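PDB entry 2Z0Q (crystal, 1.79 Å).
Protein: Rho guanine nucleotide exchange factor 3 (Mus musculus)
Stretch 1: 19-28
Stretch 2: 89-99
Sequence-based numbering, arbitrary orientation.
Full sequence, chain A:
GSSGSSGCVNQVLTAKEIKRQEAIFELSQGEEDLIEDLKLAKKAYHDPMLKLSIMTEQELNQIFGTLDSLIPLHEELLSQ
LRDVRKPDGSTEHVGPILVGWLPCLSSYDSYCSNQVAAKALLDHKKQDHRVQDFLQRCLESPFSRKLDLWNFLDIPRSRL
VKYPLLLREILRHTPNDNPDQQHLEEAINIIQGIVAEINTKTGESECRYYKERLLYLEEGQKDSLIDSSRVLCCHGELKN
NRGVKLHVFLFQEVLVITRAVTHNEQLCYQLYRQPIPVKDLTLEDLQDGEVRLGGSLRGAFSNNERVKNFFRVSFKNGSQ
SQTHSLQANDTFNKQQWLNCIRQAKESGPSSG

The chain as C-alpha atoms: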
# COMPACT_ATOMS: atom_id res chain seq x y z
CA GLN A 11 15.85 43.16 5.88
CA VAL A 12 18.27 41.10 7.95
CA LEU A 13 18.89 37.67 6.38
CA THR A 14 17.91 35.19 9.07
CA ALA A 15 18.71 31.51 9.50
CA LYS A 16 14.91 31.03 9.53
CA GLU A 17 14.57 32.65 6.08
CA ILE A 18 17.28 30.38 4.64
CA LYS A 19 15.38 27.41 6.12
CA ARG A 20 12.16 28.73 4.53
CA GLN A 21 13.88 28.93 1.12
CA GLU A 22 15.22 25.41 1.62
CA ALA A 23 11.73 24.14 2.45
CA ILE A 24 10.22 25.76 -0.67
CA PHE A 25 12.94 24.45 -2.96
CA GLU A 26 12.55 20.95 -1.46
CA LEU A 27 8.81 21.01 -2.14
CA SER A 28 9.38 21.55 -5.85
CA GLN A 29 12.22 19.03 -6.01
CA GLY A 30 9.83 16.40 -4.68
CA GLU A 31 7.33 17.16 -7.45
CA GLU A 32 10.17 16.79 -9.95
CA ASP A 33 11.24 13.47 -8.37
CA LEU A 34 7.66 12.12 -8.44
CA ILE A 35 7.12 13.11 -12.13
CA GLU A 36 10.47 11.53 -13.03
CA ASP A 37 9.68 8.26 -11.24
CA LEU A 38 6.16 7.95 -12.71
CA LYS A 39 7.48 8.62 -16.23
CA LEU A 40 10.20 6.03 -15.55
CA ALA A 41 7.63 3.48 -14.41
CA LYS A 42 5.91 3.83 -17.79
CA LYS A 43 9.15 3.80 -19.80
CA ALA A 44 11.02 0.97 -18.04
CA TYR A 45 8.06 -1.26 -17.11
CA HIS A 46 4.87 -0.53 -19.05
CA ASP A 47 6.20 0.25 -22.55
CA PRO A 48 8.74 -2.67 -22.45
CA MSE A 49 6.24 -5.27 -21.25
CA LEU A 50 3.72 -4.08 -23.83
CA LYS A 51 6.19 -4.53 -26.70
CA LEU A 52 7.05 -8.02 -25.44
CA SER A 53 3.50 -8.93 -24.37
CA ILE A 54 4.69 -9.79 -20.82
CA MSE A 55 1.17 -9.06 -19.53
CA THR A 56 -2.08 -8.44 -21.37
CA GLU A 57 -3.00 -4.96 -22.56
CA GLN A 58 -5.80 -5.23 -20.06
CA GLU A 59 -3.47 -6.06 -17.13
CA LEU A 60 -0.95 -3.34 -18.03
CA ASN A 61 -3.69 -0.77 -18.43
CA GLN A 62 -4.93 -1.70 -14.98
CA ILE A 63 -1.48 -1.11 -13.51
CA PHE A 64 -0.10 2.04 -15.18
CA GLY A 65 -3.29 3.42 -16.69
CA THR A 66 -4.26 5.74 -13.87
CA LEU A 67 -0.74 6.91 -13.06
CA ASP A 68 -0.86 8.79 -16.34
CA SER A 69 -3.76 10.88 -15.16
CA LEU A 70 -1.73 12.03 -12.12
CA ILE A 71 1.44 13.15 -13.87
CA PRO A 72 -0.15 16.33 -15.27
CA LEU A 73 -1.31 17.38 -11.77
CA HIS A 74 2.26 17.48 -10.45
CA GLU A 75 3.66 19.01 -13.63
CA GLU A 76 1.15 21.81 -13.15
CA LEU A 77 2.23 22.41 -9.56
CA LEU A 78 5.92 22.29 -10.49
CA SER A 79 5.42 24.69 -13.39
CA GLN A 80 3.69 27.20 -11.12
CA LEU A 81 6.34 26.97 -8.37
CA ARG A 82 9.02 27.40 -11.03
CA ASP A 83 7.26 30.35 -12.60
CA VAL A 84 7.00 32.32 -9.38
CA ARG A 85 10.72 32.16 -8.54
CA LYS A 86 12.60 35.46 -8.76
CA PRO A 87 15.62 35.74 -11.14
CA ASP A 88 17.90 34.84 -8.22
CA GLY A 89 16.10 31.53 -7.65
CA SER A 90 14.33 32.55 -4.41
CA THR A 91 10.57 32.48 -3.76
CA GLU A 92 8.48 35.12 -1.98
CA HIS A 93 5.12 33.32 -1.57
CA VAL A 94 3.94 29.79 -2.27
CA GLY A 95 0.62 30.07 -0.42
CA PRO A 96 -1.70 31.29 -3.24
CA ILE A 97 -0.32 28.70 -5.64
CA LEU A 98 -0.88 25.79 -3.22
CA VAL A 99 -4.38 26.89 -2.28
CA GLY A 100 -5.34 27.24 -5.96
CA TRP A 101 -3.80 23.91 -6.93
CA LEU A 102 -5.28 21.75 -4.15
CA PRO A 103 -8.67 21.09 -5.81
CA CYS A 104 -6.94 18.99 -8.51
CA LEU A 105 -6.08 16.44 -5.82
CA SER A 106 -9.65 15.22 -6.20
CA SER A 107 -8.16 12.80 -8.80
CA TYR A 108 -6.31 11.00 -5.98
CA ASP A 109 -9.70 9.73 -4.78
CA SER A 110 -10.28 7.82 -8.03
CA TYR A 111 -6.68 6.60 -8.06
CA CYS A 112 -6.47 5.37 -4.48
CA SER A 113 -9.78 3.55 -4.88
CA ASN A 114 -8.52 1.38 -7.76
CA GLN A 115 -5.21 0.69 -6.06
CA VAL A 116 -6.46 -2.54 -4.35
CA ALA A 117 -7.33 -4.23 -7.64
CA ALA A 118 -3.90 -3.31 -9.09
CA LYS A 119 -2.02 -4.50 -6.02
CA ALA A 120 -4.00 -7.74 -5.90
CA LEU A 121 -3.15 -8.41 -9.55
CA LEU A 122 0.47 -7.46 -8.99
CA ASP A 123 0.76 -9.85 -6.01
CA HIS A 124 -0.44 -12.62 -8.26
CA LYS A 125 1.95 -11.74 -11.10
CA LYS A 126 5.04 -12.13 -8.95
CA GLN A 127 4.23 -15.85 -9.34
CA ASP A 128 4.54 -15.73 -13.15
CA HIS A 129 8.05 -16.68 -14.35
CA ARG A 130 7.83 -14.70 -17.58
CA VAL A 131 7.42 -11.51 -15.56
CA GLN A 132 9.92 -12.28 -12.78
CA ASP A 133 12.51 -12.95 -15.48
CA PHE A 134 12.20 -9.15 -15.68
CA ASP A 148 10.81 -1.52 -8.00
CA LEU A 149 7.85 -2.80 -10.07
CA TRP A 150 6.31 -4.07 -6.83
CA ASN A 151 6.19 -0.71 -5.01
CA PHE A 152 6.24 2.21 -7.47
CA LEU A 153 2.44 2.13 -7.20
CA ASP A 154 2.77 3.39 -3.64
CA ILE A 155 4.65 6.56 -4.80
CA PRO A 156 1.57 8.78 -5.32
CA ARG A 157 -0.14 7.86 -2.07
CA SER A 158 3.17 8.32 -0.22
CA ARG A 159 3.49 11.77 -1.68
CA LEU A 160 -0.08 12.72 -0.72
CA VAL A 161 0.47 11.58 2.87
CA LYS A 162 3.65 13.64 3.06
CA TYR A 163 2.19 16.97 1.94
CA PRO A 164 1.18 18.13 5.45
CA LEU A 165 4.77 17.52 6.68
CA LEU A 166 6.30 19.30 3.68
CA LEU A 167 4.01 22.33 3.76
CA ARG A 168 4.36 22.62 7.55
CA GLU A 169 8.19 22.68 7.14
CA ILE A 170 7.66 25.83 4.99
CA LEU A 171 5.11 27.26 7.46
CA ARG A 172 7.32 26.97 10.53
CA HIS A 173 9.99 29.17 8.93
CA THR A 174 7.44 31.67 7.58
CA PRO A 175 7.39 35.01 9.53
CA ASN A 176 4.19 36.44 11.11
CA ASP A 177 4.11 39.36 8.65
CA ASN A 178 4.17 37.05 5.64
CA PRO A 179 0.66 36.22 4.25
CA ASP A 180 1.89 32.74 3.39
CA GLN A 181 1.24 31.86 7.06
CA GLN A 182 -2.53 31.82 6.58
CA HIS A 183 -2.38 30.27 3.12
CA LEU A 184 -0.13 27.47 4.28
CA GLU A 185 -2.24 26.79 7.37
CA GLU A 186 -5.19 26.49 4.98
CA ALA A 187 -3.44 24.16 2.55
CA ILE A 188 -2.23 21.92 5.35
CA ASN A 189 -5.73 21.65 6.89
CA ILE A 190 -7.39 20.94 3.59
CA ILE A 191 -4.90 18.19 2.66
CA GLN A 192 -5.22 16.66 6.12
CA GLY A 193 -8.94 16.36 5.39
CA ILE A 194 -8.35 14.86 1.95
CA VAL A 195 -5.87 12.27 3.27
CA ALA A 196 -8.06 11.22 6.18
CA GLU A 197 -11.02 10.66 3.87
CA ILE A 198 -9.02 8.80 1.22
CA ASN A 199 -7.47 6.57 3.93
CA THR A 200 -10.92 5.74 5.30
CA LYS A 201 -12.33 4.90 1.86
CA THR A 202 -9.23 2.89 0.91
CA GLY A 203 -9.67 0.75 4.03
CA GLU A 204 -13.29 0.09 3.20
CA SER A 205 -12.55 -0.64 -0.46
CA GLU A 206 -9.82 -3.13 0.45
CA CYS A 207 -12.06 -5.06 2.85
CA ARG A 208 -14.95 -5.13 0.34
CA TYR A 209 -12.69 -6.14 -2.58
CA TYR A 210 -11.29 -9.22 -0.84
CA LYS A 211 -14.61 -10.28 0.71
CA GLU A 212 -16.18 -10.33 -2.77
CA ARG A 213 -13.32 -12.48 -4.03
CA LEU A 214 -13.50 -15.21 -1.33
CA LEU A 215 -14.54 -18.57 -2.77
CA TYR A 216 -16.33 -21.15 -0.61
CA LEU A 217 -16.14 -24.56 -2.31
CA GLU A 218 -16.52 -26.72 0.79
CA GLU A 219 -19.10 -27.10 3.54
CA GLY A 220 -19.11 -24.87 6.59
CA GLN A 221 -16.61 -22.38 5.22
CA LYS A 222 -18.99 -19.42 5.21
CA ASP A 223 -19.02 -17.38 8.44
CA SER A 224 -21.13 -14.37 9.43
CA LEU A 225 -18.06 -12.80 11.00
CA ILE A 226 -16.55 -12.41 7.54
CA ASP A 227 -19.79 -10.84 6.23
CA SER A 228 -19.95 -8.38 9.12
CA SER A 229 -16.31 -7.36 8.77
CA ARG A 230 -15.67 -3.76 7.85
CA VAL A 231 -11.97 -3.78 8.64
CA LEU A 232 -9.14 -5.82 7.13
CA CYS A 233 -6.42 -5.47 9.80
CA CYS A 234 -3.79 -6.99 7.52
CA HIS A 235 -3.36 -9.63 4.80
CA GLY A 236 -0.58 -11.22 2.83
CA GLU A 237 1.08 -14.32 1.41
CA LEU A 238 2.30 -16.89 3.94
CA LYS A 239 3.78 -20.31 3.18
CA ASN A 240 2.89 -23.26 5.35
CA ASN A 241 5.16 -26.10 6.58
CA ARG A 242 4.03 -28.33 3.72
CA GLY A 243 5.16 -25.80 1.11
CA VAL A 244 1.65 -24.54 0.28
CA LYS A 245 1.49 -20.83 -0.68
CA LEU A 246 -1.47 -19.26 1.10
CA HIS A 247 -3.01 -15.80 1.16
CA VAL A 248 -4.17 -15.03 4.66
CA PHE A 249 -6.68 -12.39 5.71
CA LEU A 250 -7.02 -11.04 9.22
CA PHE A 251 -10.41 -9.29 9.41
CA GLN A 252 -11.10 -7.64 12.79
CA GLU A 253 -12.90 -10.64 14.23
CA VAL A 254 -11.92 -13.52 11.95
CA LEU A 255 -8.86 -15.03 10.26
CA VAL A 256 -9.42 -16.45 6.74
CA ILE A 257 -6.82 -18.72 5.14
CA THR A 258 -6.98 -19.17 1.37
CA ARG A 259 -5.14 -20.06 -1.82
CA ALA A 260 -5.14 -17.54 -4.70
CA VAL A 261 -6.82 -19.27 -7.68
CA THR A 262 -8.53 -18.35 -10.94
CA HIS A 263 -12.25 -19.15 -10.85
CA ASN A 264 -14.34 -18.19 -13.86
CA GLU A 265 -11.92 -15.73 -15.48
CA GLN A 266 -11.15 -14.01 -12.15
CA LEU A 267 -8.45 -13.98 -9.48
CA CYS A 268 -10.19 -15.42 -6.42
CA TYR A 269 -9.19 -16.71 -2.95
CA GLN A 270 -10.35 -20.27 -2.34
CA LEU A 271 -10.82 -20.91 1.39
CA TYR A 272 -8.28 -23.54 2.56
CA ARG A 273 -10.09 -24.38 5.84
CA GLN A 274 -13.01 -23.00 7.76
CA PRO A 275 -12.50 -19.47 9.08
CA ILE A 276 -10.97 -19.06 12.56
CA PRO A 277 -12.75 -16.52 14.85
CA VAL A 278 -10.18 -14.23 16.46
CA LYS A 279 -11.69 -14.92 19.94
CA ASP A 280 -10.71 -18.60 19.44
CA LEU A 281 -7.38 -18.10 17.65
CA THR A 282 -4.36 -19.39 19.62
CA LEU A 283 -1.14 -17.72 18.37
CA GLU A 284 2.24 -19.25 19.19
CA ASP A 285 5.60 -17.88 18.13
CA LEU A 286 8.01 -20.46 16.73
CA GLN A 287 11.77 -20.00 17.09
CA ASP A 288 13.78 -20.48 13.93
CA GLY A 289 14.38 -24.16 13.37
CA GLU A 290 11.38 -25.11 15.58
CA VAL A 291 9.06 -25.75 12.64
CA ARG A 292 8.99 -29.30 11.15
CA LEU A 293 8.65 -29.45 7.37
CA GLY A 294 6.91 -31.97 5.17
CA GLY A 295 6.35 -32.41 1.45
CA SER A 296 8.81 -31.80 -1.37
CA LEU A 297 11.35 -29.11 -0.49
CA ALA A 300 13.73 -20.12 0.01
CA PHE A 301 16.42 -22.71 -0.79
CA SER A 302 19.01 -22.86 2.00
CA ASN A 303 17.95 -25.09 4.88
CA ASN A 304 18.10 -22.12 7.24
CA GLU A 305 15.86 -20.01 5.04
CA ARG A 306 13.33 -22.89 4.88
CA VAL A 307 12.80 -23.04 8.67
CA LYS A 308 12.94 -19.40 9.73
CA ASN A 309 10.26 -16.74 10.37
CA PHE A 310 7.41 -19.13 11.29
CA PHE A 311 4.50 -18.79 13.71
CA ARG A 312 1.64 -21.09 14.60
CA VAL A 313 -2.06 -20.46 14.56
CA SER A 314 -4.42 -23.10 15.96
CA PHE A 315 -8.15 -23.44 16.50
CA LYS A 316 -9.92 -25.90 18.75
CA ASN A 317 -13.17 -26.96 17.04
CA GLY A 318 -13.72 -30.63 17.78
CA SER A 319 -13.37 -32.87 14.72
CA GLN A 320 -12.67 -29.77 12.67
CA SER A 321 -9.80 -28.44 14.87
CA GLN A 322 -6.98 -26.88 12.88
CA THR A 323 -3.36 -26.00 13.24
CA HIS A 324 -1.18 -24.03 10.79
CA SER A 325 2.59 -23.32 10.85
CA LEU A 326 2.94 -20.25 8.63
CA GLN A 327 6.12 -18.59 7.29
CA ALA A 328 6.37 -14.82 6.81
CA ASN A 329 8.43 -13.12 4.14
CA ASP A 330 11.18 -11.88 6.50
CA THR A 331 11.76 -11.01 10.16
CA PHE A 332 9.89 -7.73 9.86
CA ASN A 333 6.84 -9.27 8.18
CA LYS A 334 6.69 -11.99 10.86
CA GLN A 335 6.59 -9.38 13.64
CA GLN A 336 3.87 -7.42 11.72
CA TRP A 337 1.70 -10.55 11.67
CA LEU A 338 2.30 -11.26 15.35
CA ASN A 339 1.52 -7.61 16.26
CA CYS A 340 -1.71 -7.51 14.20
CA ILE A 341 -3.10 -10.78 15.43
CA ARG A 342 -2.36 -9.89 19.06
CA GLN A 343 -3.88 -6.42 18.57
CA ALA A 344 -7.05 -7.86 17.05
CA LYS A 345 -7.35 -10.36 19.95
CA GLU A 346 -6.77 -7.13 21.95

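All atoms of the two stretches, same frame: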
# COMPACT_ATOMS: atom_id res chain seq x y z
N LYS A 19 16.12 28.66 5.95
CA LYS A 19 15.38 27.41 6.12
C LYS A 19 14.04 27.44 5.35
O LYS A 19 13.60 26.41 4.82
CB LYS A 19 15.12 27.12 7.61
CG LYS A 19 16.40 26.80 8.38
CD LYS A 19 16.08 26.61 9.86
CE LYS A 19 17.35 26.48 10.67
NZ LYS A 19 17.05 26.33 12.15
N ARG A 20 13.41 28.60 5.27
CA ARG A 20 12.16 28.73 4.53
C ARG A 20 12.45 28.51 3.04
O ARG A 20 11.75 27.81 2.36
CB ARG A 20 11.59 30.12 4.69
CG ARG A 20 10.13 30.20 4.20
CD ARG A 20 9.52 31.61 4.40
NE ARG A 20 10.10 32.65 3.52
CZ ARG A 20 9.55 33.09 2.39
NH1 ARG A 20 8.41 32.60 1.93
NH2 ARG A 20 10.16 34.05 1.70
N GLN A 21 13.54 29.11 2.55
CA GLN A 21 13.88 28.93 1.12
C GLN A 21 14.23 27.47 0.85
O GLN A 21 13.89 26.95 -0.20
CB GLN A 21 15.01 29.88 0.67
CG GLN A 21 14.62 31.36 0.71
CD GLN A 21 13.46 31.67 -0.23
OE1 GLN A 21 13.42 31.20 -1.35
NE2 GLN A 21 12.52 32.47 0.24
N GLU A 22 14.92 26.82 1.79
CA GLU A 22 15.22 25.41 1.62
C GLU A 22 13.90 24.60 1.53
O GLU A 22 13.73 23.75 0.65
CB GLU A 22 16.04 24.89 2.81
CG GLU A 22 17.49 25.36 2.73
CD GLU A 22 18.39 24.63 3.72
OE1 GLU A 22 17.86 24.07 4.71
OE2 GLU A 22 19.63 24.60 3.51
N ALA A 23 12.97 24.89 2.44
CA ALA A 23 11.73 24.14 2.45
C ALA A 23 10.94 24.30 1.14
O ALA A 23 10.33 23.34 0.66
CB ALA A 23 10.86 24.57 3.70
N ILE A 24 10.96 25.50 0.57
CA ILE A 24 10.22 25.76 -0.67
C ILE A 24 10.90 25.05 -1.86
O ILE A 24 10.25 24.45 -2.73
CB ILE A 24 10.15 27.27 -0.91
CG1 ILE A 24 9.18 27.88 0.10
CG2 ILE A 24 9.68 27.58 -2.35
CD1 ILE A 24 9.24 29.42 0.13
N PHE A 25 12.23 25.10 -1.88
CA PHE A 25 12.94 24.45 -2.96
C PHE A 25 12.71 22.93 -2.90
O PHE A 25 12.49 22.29 -3.93
CB PHE A 25 14.46 24.75 -2.86
CG PHE A 25 15.19 24.52 -4.15
CD1 PHE A 25 15.10 25.45 -5.18
CD2 PHE A 25 15.88 23.34 -4.37
CE1 PHE A 25 15.68 25.20 -6.41
CE2 PHE A 25 16.48 23.08 -5.61
CZ PHE A 25 16.37 24.01 -6.61
N GLU A 26 12.75 22.38 -1.68
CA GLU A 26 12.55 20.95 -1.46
C GLU A 26 11.18 20.50 -1.95
O GLU A 26 11.04 19.42 -2.52
CB GLU A 26 12.72 20.62 0.03
CG GLU A 26 14.23 20.60 0.47
CD GLU A 26 14.45 20.84 1.96
OE1 GLU A 26 13.51 20.62 2.76
OE2 GLU A 26 15.57 21.25 2.34
N LEU A 27 10.16 21.32 -1.67
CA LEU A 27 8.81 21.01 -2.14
C LEU A 27 8.82 20.79 -3.65
O LEU A 27 8.32 19.80 -4.15
CB LEU A 27 7.87 22.17 -1.83
CG LEU A 27 6.45 21.97 -2.41
CD1 LEU A 27 5.83 20.75 -1.74
CD2 LEU A 27 5.57 23.23 -2.10
N SER A 28 9.40 21.72 -4.40
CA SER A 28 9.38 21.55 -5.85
C SER A 28 10.28 20.38 -6.29
O SER A 28 9.95 19.66 -7.25
CB SER A 28 9.80 22.85 -6.57
OG SER A 28 11.20 22.86 -6.69
N GLY A 89 16.46 32.86 -8.09
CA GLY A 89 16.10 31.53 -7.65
C GLY A 89 15.28 31.45 -6.38
O GLY A 89 14.81 30.36 -6.06
N SER A 90 15.10 32.57 -5.68
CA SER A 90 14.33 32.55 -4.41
C SER A 90 12.83 32.70 -4.68
O SER A 90 12.41 33.08 -5.80
CB SER A 90 14.79 33.67 -3.46
OG SER A 90 14.49 34.95 -3.96
N THR A 91 12.03 32.38 -3.66
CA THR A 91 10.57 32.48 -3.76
C THR A 91 9.97 33.29 -2.63
O THR A 91 10.30 33.09 -1.46
CB THR A 91 9.92 31.07 -3.76
OG1 THR A 91 10.32 30.35 -4.93
CG2 THR A 91 8.39 31.20 -3.78
N GLU A 92 9.11 34.26 -2.97
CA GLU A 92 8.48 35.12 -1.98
C GLU A 92 7.29 34.42 -1.28
O GLU A 92 7.27 34.28 -0.06
CB GLU A 92 7.95 36.40 -2.65
CG GLU A 92 7.67 37.52 -1.69
CD GLU A 92 7.35 38.85 -2.40
OE1 GLU A 92 7.91 39.10 -3.50
OE2 GLU A 92 6.56 39.65 -1.86
N HIS A 93 6.32 34.01 -2.08
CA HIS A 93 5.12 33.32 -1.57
C HIS A 93 4.76 32.10 -2.37
O HIS A 93 4.77 32.14 -3.63
CB HIS A 93 3.91 34.24 -1.64
CG HIS A 93 4.14 35.58 -1.04
ND1 HIS A 93 4.25 36.72 -1.79
CD2 HIS A 93 4.25 35.96 0.25
CE1 HIS A 93 4.42 37.76 -0.99
NE2 HIS A 93 4.43 37.32 0.25
N VAL A 94 4.40 31.02 -1.66
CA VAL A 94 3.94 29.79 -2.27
C VAL A 94 2.48 29.51 -1.86
O VAL A 94 1.83 28.63 -2.40
CB VAL A 94 4.80 28.54 -1.86
CG1 VAL A 94 6.22 28.70 -2.38
CG2 VAL A 94 4.77 28.34 -0.33
N GLY A 95 1.97 30.30 -0.92
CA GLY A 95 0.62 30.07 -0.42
C GLY A 95 -0.49 30.07 -1.45
O GLY A 95 -1.22 29.08 -1.56
N PRO A 96 -0.66 31.17 -2.20
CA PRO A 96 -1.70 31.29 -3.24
C PRO A 96 -1.65 30.15 -4.24
O PRO A 96 -2.68 29.58 -4.61
CB PRO A 96 -1.41 32.64 -3.86
CG PRO A 96 -0.94 33.45 -2.61
CD PRO A 96 0.01 32.47 -1.95
N ILE A 97 -0.44 29.79 -4.68
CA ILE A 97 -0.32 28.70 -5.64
C ILE A 97 -0.83 27.37 -5.07
O ILE A 97 -1.54 26.62 -5.75
CB ILE A 97 1.17 28.53 -6.07
CG1 ILE A 97 1.57 29.64 -7.04
CG2 ILE A 97 1.37 27.12 -6.71
CD1 ILE A 97 3.07 29.63 -7.41
N LEU A 98 -0.45 27.05 -3.82
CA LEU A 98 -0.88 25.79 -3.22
C LEU A 98 -2.40 25.77 -3.04
O LEU A 98 -3.04 24.81 -3.41
CB LEU A 98 -0.19 25.57 -1.87
CG LEU A 98 1.28 25.18 -2.09
CD1 LEU A 98 2.09 25.39 -0.82
CD2 LEU A 98 1.34 23.73 -2.55
N VAL A 99 -2.94 26.83 -2.47
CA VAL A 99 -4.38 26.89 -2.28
C VAL A 99 -5.14 26.75 -3.62
O VAL A 99 -6.15 26.05 -3.69
CB VAL A 99 -4.77 28.18 -1.57
CG1 VAL A 99 -6.34 28.33 -1.57
CG2 VAL A 99 -4.27 28.10 -0.10

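The contact sets one face of a helix, residues 19-28, against a loop that leads into a second helix at Gly95. Its polar part is carried by two consecutive helix residues, Arg20 and Gln21, whose hydrogen-bond partners across this contact are all backbone atoms of the loop.

Gln21 pairs with both the N and the O of Thr91. The amide Thr91 N donates to Gln21 OE1 at 2.9 Å with an N-H...O angle of 169°, and Gln21 NE2 donates to Thr91 O, also at 2.9 Å, with an angle of 177°. Both bonds are short and nearly linear, so the carboxamide satisfies the donor and the acceptor of a single residue, and their directions fix which end of the amide is oxygen. Chi1 and chi2 of Gln21 are both m; its CA-to-CB bond points sideways, yet the end of the chain comes nearer the loop.

Arg20 serves the next carbonyl. Arg20 NH1 donates to Glu92 O at 2.8 Å and 154°, while Arg20 NH2 reaches the same oxygen only weakly, at 3.4 Å and 131°. Glu92 O lies at the guanidinium edge, near its plane, where the N-H groups point. The carboxylate of Glu92 takes no part: Glu92 OE2 is 7.5 Å from Arg20 NH2. Arg20 NH2 and Gln21 NE2 approach to 3.2 Å, but both are donors and do not bond to each other. Arg20 NE and NH2 and Gln21 NE2 also hydrogen-bond elsewhere in the structure.

Beyond the polar cluster, the contact becomes apolar. Ile24 CG2 packs 3.6 Å from Val94 CG1 and 3.8 Å from Thr91 CB. Farther along, Leu27 CD2 meets Leu98 CD2 more loosely, at 4.3 Å. Arg20 O and Gln21 O accept the helical bonds from Ile24 N and Phe25 N, each at 3.0 Å.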